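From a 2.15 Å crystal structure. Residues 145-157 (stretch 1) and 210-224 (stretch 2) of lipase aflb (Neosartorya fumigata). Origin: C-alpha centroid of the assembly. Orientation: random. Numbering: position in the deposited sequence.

Stretch 1, residues 145-157: AAIHIPASFGYGK
Stretch 2 210-224: EYVAYAINYISAISE

This is an apolar packing of an irregular segment along one helix, with no direct hydrogen bond across it and 515 Å² buried over both sides. Residues 210-223 are helical, with i to i+4 backbone bonds such as Y218 N to Y214 O at 2.7 Å. Stretch 1 runs in the same direction along the helix: CA atoms pair A146 with Y211 (7.2 Å), I147 with A215 (6.8 Å) and Y155 with S223 (4.2 Å), closest at this last pair, after the chain has swung out through A151 and S152.

At the start, the methyl of A146 packs on the Y211 ring, CB to CD1 3.6 Å. From the strand at 147-148 into the loop at I149, side chains alternate: I147 and I149, both m,t, point toward the helix, while H148 is out of its reach. I147 CD1 lies 3.8 Å from A215 CA, beside alanine's short side chain, and 3.6 Å from Y218 CD2. I149 CD1 meets Y218 CE2 at the ring edge (3.7 Å), I219 CD1 (3.9 Å) and I222 CD1 (3.8 Å). Rotamers m,m at I219 and p,t at I222 accompany side-chain ends that come nearer than their sideways CA-to-CB bonds suggest.

A type I turn, P150 to F153, closed by F153 N to P150 O (2.9 Å), ends at F153 (chi1 t, chi2 71°). Its CZ lies 3.3 Å from S223 OG, which sits at the ring edge while donating to I219 O (2.7 Å), so the buried hydroxyl is satisfied within its own helix. Y155 (m, chi2 88°) brings CE2 to 3.5 Å from I222 CD1.

The type I' turn G154 to K157 gives Y155 and G156 positive phi. An ideal CB on G156 would clash with S223 O at 2.9 Å, so glycine fits here. Water 1 lies within donating reach of G156 O (2.9 Å) and S223 O (3.1 Å), and S223 CA contacts Y155 O at 3.3 Å.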

ATOM      1  N   ALA A 145       7.164   2.457 -17.985  1.00 24.58           N
ATOM      2  CA  ALA A 145       5.883   3.159 -18.167  1.00 24.54           C
ATOM      3  C   ALA A 145       4.980   3.133 -16.921  1.00 27.10           C
ATOM      4  O   ALA A 145       4.076   3.959 -16.811  1.00 25.51           O
ATOM      5  CB  ALA A 145       5.140   2.629 -19.390  1.00 25.38           C
ATOM      6  N   ALA A 146       5.247   2.210 -15.973  1.00 24.36           N
ATOM      7  CA  ALA A 146       4.497   2.087 -14.717  1.00 23.34           C
ATOM      8  C   ALA A 146       4.860   3.219 -13.740  1.00 26.87           C
ATOM      9  O   ALA A 146       4.100   3.497 -12.813  1.00 25.76           O
ATOM     10  CB  ALA A 146       4.772   0.739 -14.076  1.00 23.14           C
ATOM     11  N   ILE A 147       6.016   3.872 -13.959  1.00 23.63           N
ATOM     12  CA  ILE A 147       6.512   4.932 -13.081  1.00 23.11           C
ATOM     13  C   ILE A 147       5.910   6.281 -13.429  1.00 27.82           C
ATOM     14  O   ILE A 147       6.108   6.779 -14.534  1.00 28.33           O
ATOM     15  CB  ILE A 147       8.067   4.993 -13.044  1.00 25.64           C
ATOM     16  CG1 ILE A 147       8.694   3.585 -12.874  1.00 25.36           C
ATOM     17  CG2 ILE A 147       8.544   5.967 -11.953  1.00 25.84           C
ATOM     18  CD1 ILE A 147      10.169   3.463 -13.288  1.00 27.84           C
ATOM     19  N   HIS A 148       5.207   6.888 -12.475  1.00 24.33           N
ATOM     20  CA  HIS A 148       4.668   8.222 -12.667  1.00 24.59           C
ATOM     21  C   HIS A 148       5.646   9.199 -12.037  1.00 27.25           C
ATOM     22  O   HIS A 148       5.775   9.246 -10.811  1.00 26.68           O
ATOM     23  CB  HIS A 148       3.258   8.384 -12.078  1.00 25.31           C
ATOM     24  CG  HIS A 148       2.664   9.724 -12.381  1.00 29.48           C
ATOM     25  ND1 HIS A 148       1.938   9.944 -13.537  1.00 32.21           N
ATOM     26  CD2 HIS A 148       2.768  10.889 -11.703  1.00 31.56           C
ATOM     27  CE1 HIS A 148       1.583  11.219 -13.501  1.00 32.19           C
ATOM     28  NE2 HIS A 148       2.065  11.831 -12.420  1.00 32.25           N
ATOM     29  N   ILE A 149       6.369   9.939 -12.884  1.00 23.05           N
ATOM     30  CA  ILE A 149       7.336  10.946 -12.459  1.00 22.20           C
ATOM     31  C   ILE A 149       6.665  12.322 -12.588  1.00 27.58           C
ATOM     32  O   ILE A 149       6.433  12.779 -13.710  1.00 27.68           O
ATOM     33  CB  ILE A 149       8.679  10.859 -13.244  1.00 24.30           C
ATOM     34  CG1 ILE A 149       9.344   9.472 -13.063  1.00 23.46           C
ATOM     35  CG2 ILE A 149       9.633  11.993 -12.822  1.00 23.95           C
ATOM     36  CD1 ILE A 149      10.532   9.178 -13.994  1.00 27.62           C
ATOM     37  N   PRO A 150       6.317  12.985 -11.462  1.00 24.33           N
ATOM     38  CA  PRO A 150       5.686  14.308 -11.562  1.00 24.91           C
ATOM     39  C   PRO A 150       6.616  15.314 -12.234  1.00 28.01           C
ATOM     40  O   PRO A 150       7.835  15.213 -12.094  1.00 26.80           O
ATOM     41  CB  PRO A 150       5.402  14.675 -10.096  1.00 26.48           C
ATOM     42  CG  PRO A 150       5.375  13.342  -9.371  1.00 29.86           C
ATOM     43  CD  PRO A 150       6.472  12.579 -10.050  1.00 25.51           C
ATOM     44  N   ALA A 151       6.042  16.259 -12.991  1.00 25.31           N
ATOM     45  CA  ALA A 151       6.791  17.306 -13.703  1.00 26.57           C
ATOM     46  C   ALA A 151       7.674  18.149 -12.764  1.00 30.56           C
ATOM     47  O   ALA A 151       8.621  18.778 -13.229  1.00 30.66           O
ATOM     48  CB  ALA A 151       5.836  18.204 -14.473  1.00 27.93           C
ATOM     49  N   SER A 152       7.379  18.127 -11.449  1.00 27.10           N
ATOM     50  CA  SER A 152       8.130  18.856 -10.425  1.00 27.99           C
ATOM     51  C   SER A 152       9.344  18.090  -9.885  1.00 32.16           C
ATOM     52  O   SER A 152      10.144  18.689  -9.165  1.00 33.16           O
ATOM     53  CB  SER A 152       7.211  19.284  -9.280  1.00 30.19           C
ATOM     54  OG  SER A 152       6.518  18.174  -8.737  1.00 34.31           O
ATOM     55  N   PHE A 153       9.491  16.781 -10.224  1.00 27.74           N
ATOM     56  CA  PHE A 153      10.618  15.938  -9.778  1.00 26.60           C
ATOM     57  C   PHE A 153      11.962  16.592 -10.100  1.00 31.07           C
ATOM     58  O   PHE A 153      12.167  17.072 -11.218  1.00 30.37           O
ATOM     59  CB  PHE A 153      10.520  14.520 -10.359  1.00 26.91           C
ATOM     60  CG  PHE A 153      11.543  13.527  -9.851  1.00 26.54           C
ATOM     61  CD1 PHE A 153      11.477  13.034  -8.551  1.00 27.10           C
ATOM     62  CD2 PHE A 153      12.549  13.053 -10.686  1.00 27.43           C
ATOM     63  CE1 PHE A 153      12.431  12.125  -8.078  1.00 27.28           C
ATOM     64  CE2 PHE A 153      13.477  12.108 -10.225  1.00 29.03           C
ATOM     65  CZ  PHE A 153      13.417  11.658  -8.923  1.00 26.17           C
ATOM     66  N   GLY A 154      12.822  16.675  -9.087  1.00 28.43           N
ATOM     67  CA  GLY A 154      14.111  17.357  -9.156  1.00 29.42           C
ATOM     68  C   GLY A 154      15.343  16.546  -9.492  1.00 34.38           C
ATOM     69  O   GLY A 154      16.448  17.096  -9.478  1.00 34.37           O
ATOM     70  N   TYR A 155      15.178  15.233  -9.766  1.00 31.59           N
ATOM     71  CA  TYR A 155      16.255  14.317 -10.181  1.00 31.84           C
ATOM     72  C   TYR A 155      17.497  14.337  -9.256  1.00 39.77           C
ATOM     73  O   TYR A 155      18.624  14.212  -9.735  1.00 40.84           O
ATOM     74  CB  TYR A 155      16.639  14.601 -11.662  1.00 32.85           C
ATOM     75  CG  TYR A 155      15.511  14.325 -12.632  1.00 33.37           C
ATOM     76  CD1 TYR A 155      14.580  15.312 -12.950  1.00 35.44           C
ATOM     77  CD2 TYR A 155      15.361  13.073 -13.218  1.00 32.98           C
ATOM     78  CE1 TYR A 155      13.516  15.051 -13.815  1.00 35.75           C
ATOM     79  CE2 TYR A 155      14.314  12.806 -14.097  1.00 33.58           C
ATOM     80  CZ  TYR A 155      13.387  13.794 -14.385  1.00 41.78           C
ATOM     81  OH  TYR A 155      12.356  13.518 -15.249  1.00 43.20           O
ATOM     82  N   GLY A 156      17.266  14.514  -7.951  1.00 38.60           N
ATOM     83  CA  GLY A 156      18.303  14.582  -6.922  1.00 39.83           C
ATOM     84  C   GLY A 156      19.317  15.705  -7.076  1.00 47.60           C
ATOM     85  O   GLY A 156      20.470  15.552  -6.656  1.00 48.42           O
ATOM     86  N   LYS A 157      18.902  16.841  -7.683  1.00 45.06           N
ATOM     87  CA  LYS A 157      19.749  18.019  -7.928  1.00 45.86           C
ATOM     88  C   LYS A 157      19.421  19.181  -6.969  1.00 51.90           C
ATOM     89  O   LYS A 157      20.137  20.191  -6.952  1.00 52.81           O
ATOM     90  CB  LYS A 157      19.590  18.502  -9.381  1.00 48.43           C
ATOM     91  CG  LYS A 157      20.048  17.509 -10.441  1.00 65.54           C
ATOM     92  CD  LYS A 157      19.634  17.969 -11.830  1.00 76.08           C
ATOM     93  CE  LYS A 157      19.653  16.847 -12.841  1.00 86.29           C
ATOM     94  NZ  LYS A 157      18.983  17.235 -14.113  1.00 93.91           N
ATOM     95  N   GLU A 210       8.867  -6.951  -9.854  1.00 19.18           N
ATOM     96  CA  GLU A 210       9.747  -6.543 -10.956  1.00 19.31           C
ATOM     97  C   GLU A 210       9.632  -5.047 -11.205  1.00 24.21           C
ATOM     98  O   GLU A 210      10.635  -4.393 -11.496  1.00 24.50           O
ATOM     99  CB  GLU A 210       9.405  -7.303 -12.241  1.00 20.82           C
ATOM    100  CG  GLU A 210       9.780  -8.771 -12.185  1.00 25.48           C
ATOM    101  CD  GLU A 210       9.784  -9.465 -13.528  1.00 33.02           C
ATOM    102  OE1 GLU A 210      10.026  -8.792 -14.555  1.00 27.24           O
ATOM    103  OE2 GLU A 210       9.558 -10.693 -13.555  1.00 28.45           O
ATOM    104  N   TYR A 211       8.403  -4.507 -11.072  1.00 20.16           N
ATOM    105  CA  TYR A 211       8.133  -3.086 -11.237  1.00 20.70           C
ATOM    106  C   TYR A 211       8.829  -2.270 -10.157  1.00 23.11           C
ATOM    107  O   TYR A 211       9.318  -1.192 -10.457  1.00 22.19           O
ATOM    108  CB  TYR A 211       6.622  -2.814 -11.274  1.00 21.95           C
ATOM    109  CG  TYR A 211       5.962  -3.382 -12.511  1.00 23.79           C
ATOM    110  CD1 TYR A 211       5.869  -2.635 -13.681  1.00 26.19           C
ATOM    111  CD2 TYR A 211       5.466  -4.683 -12.527  1.00 24.28           C
ATOM    112  CE1 TYR A 211       5.286  -3.160 -14.833  1.00 26.25           C
ATOM    113  CE2 TYR A 211       4.887  -5.224 -13.675  1.00 25.38           C
ATOM    114  CZ  TYR A 211       4.790  -4.454 -14.822  1.00 31.41           C
ATOM    115  OH  TYR A 211       4.187  -4.961 -15.941  1.00 33.10           O
ATOM    116  N   VAL A 212       8.903  -2.803  -8.918  1.00 19.73           N
ATOM    117  CA  VAL A 212       9.587  -2.164  -7.790  1.00 19.61           C
ATOM    118  C   VAL A 212      11.101  -2.203  -8.029  1.00 22.97           C
ATOM    119  O   VAL A 212      11.751  -1.166  -7.905  1.00 23.19           O
ATOM    120  CB  VAL A 212       9.202  -2.757  -6.404  1.00 22.26           C
ATOM    121  CG1 VAL A 212       9.977  -2.072  -5.278  1.00 21.93           C
ATOM    122  CG2 VAL A 212       7.707  -2.648  -6.157  1.00 21.62           C
ATOM    123  N   ALA A 213      11.652  -3.389  -8.371  1.00 19.21           N
ATOM    124  CA  ALA A 213      13.088  -3.572  -8.648  1.00 19.51           C
ATOM    125  C   ALA A 213      13.536  -2.642  -9.767  1.00 24.58           C
ATOM    126  O   ALA A 213      14.539  -1.944  -9.606  1.00 24.40           O
ATOM    127  CB  ALA A 213      13.381  -5.020  -9.022  1.00 20.31           C
ATOM    128  N   TYR A 214      12.762  -2.579 -10.876  1.00 21.35           N
ATOM    129  CA  TYR A 214      13.115  -1.674 -11.964  1.00 21.73           C
ATOM    130  C   TYR A 214      12.999  -0.215 -11.545  1.00 25.62           C
ATOM    131  O   TYR A 214      13.911   0.551 -11.849  1.00 25.54           O
ATOM    132  CB  TYR A 214      12.341  -1.960 -13.264  1.00 22.69           C
ATOM    133  CG  TYR A 214      12.847  -1.132 -14.426  1.00 24.48           C
ATOM    134  CD1 TYR A 214      13.958  -1.533 -15.162  1.00 27.49           C
ATOM    135  CD2 TYR A 214      12.234   0.070 -14.769  1.00 24.85           C
ATOM    136  CE1 TYR A 214      14.438  -0.765 -16.221  1.00 29.05           C
ATOM    137  CE2 TYR A 214      12.712   0.853 -15.816  1.00 26.20           C
ATOM    138  CZ  TYR A 214      13.813   0.430 -16.543  1.00 34.91           C
ATOM    139  OH  TYR A 214      14.284   1.205 -17.577  1.00 35.67           O
ATOM    140  N   ALA A 215      11.905   0.166 -10.841  1.00 22.01           N
ATOM    141  CA  ALA A 215      11.691   1.545 -10.374  1.00 21.67           C
ATOM    142  C   ALA A 215      12.843   2.004  -9.492  1.00 25.51           C
ATOM    143  O   ALA A 215      13.334   3.115  -9.668  1.00 25.51           O
ATOM    144  CB  ALA A 215      10.367   1.671  -9.630  1.00 21.43           C
ATOM    145  N   ILE A 216      13.321   1.125  -8.590  1.00 22.11           N
ATOM    146  CA  ILE A 216      14.459   1.439  -7.726  1.00 21.14           C
ATOM    147  C   ILE A 216      15.696   1.791  -8.554  1.00 25.24           C
ATOM    148  O   ILE A 216      16.224   2.896  -8.419  1.00 25.49           O
ATOM    149  CB  ILE A 216      14.736   0.329  -6.678  1.00 22.89           C
ATOM    150  CG1 ILE A 216      13.608   0.269  -5.608  1.00 22.48           C
ATOM    151  CG2 ILE A 216      16.091   0.572  -6.012  1.00 22.53           C
ATOM    152  CD1 ILE A 216      13.613  -1.044  -4.732  1.00 20.68           C
ATOM    153  N   ASN A 217      16.130   0.868  -9.429  1.00 22.32           N
ATOM    154  CA  ASN A 217      17.315   1.053 -10.264  1.00 23.31           C
ATOM    155  C   ASN A 217      17.164   2.174 -11.283  1.00 27.74           C
ATOM    156  O   ASN A 217      18.138   2.879 -11.549  1.00 27.69           O
ATOM    157  CB  ASN A 217      17.729  -0.260 -10.918  1.00 24.34           C
ATOM    158  CG  ASN A 217      18.360  -1.220  -9.937  1.00 33.79           C
ATOM    159  OD1 ASN A 217      18.884  -0.829  -8.883  1.00 25.29           O
ATOM    160  ND2 ASN A 217      18.351  -2.498 -10.271  1.00 23.51           N
ATOM    161  N   TYR A 218      15.940   2.394 -11.787  1.00 24.16           N
ATOM    162  CA  TYR A 218      15.678   3.464 -12.744  1.00 24.51           C
ATOM    163  C   TYR A 218      15.708   4.843 -12.083  1.00 27.61           C
ATOM    164  O   TYR A 218      16.332   5.761 -12.623  1.00 27.81           O
ATOM    165  CB  TYR A 218      14.362   3.228 -13.519  1.00 25.20           C
ATOM    166  CG  TYR A 218      13.996   4.372 -14.441  1.00 26.06           C
ATOM    167  CD1 TYR A 218      14.512   4.448 -15.730  1.00 28.44           C
ATOM    168  CD2 TYR A 218      13.168   5.402 -14.006  1.00 26.04           C
ATOM    169  CE1 TYR A 218      14.210   5.524 -16.568  1.00 29.94           C
ATOM    170  CE2 TYR A 218      12.859   6.479 -14.832  1.00 27.70           C
ATOM    171  CZ  TYR A 218      13.378   6.534 -16.112  1.00 34.00           C
ATOM    172  OH  TYR A 218      13.052   7.596 -16.912  1.00 34.72           O
ATOM    173  N   ILE A 219      15.005   5.001 -10.951  1.00 22.67           N
ATOM    174  CA  ILE A 219      14.948   6.287 -10.254  1.00 22.12           C
ATOM    175  C   ILE A 219      16.330   6.639  -9.701  1.00 26.36           C
ATOM    176  O   ILE A 219      16.745   7.792  -9.811  1.00 26.07           O
ATOM    177  CB  ILE A 219      13.792   6.350  -9.216  1.00 23.99           C
ATOM    178  CG1 ILE A 219      12.398   6.245  -9.912  1.00 23.40           C
ATOM    179  CG2 ILE A 219      13.878   7.579  -8.297  1.00 24.29           C
ATOM    180  CD1 ILE A 219      11.949   7.425 -10.856  1.00 24.10           C
ATOM    181  N   SER A 220      17.080   5.635  -9.211  1.00 22.72           N
ATOM    182  CA  SER A 220      18.441   5.870  -8.725  1.00 22.51           C
ATOM    183  C   SER A 220      19.362   6.346  -9.861  1.00 28.00           C
ATOM    184  O   SER A 220      20.152   7.269  -9.650  1.00 27.14           O
ATOM    185  CB  SER A 220      19.009   4.617  -8.066  1.00 24.46           C
ATOM    186  OG  SER A 220      20.306   4.857  -7.546  1.00 31.23           O
ATOM    187  N   ALA A 221      19.232   5.741 -11.064  1.00 26.57           N
ATOM    188  CA  ALA A 221      20.045   6.077 -12.244  1.00 28.00           C
ATOM    189  C   ALA A 221      19.825   7.501 -12.751  1.00 32.51           C
ATOM    190  O   ALA A 221      20.804   8.233 -12.905  1.00 32.12           O
ATOM    191  CB  ALA A 221      19.802   5.076 -13.362  1.00 28.84           C
ATOM    192  N   ILE A 222      18.549   7.899 -12.993  1.00 29.43           N
ATOM    193  CA  ILE A 222      18.179   9.233 -13.504  1.00 29.43           C
ATOM    194  C   ILE A 222      18.479  10.361 -12.511  1.00 32.96           C
ATOM    195  O   ILE A 222      18.653  11.511 -12.920  1.00 33.69           O
ATOM    196  CB  ILE A 222      16.700   9.307 -14.001  1.00 32.55           C
ATOM    197  CG1 ILE A 222      15.686   9.012 -12.857  1.00 31.46           C
ATOM    198  CG2 ILE A 222      16.475   8.420 -15.238  1.00 34.10           C
ATOM    199  CD1 ILE A 222      14.248   9.422 -13.119  1.00 36.39           C
ATOM    200  N   SER A 223      18.500  10.034 -11.213  1.00 27.84           N
ATOM    201  CA  SER A 223      18.741  10.988 -10.132  1.00 27.12           C
ATOM    202  C   SER A 223      20.193  11.011  -9.685  1.00 29.49           C
ATOM    203  O   SER A 223      20.565  11.923  -8.946  1.00 29.42           O
ATOM    204  CB  SER A 223      17.863  10.650  -8.928  1.00 28.77           C
ATOM    205  OG  SER A 223      16.510  10.471  -9.308  1.00 34.83           O
ATOM    206  N   GLU A 224      20.996   9.974 -10.070  1.00 24.73           N
ATOM    207  CA  GLU A 224      22.402   9.778  -9.657  1.00 24.85           C
ATOM    208  C   GLU A 224      22.444   9.874  -8.124  1.00 29.54           C
ATOM    209  O   GLU A 224      23.225  10.636  -7.544  1.00 30.14           O
ATOM    210  CB  GLU A 224      23.339  10.819 -10.310  1.00 27.11           C
ATOM    211  CG  GLU A 224      23.354  10.784 -11.828  1.00 39.57           C
ATOM    212  CD  GLU A 224      24.504  11.557 -12.447  1.00 64.40           C
ATOM    213  OE1 GLU A 224      24.649  12.763 -12.143  1.00 58.09           O
ATOM    214  OE2 GLU A 224      25.263  10.953 -13.239  1.00 60.03           O
TER
HETATM  215  O   HOH W   1      22.570  13.695  -7.385  1.00 51.96           O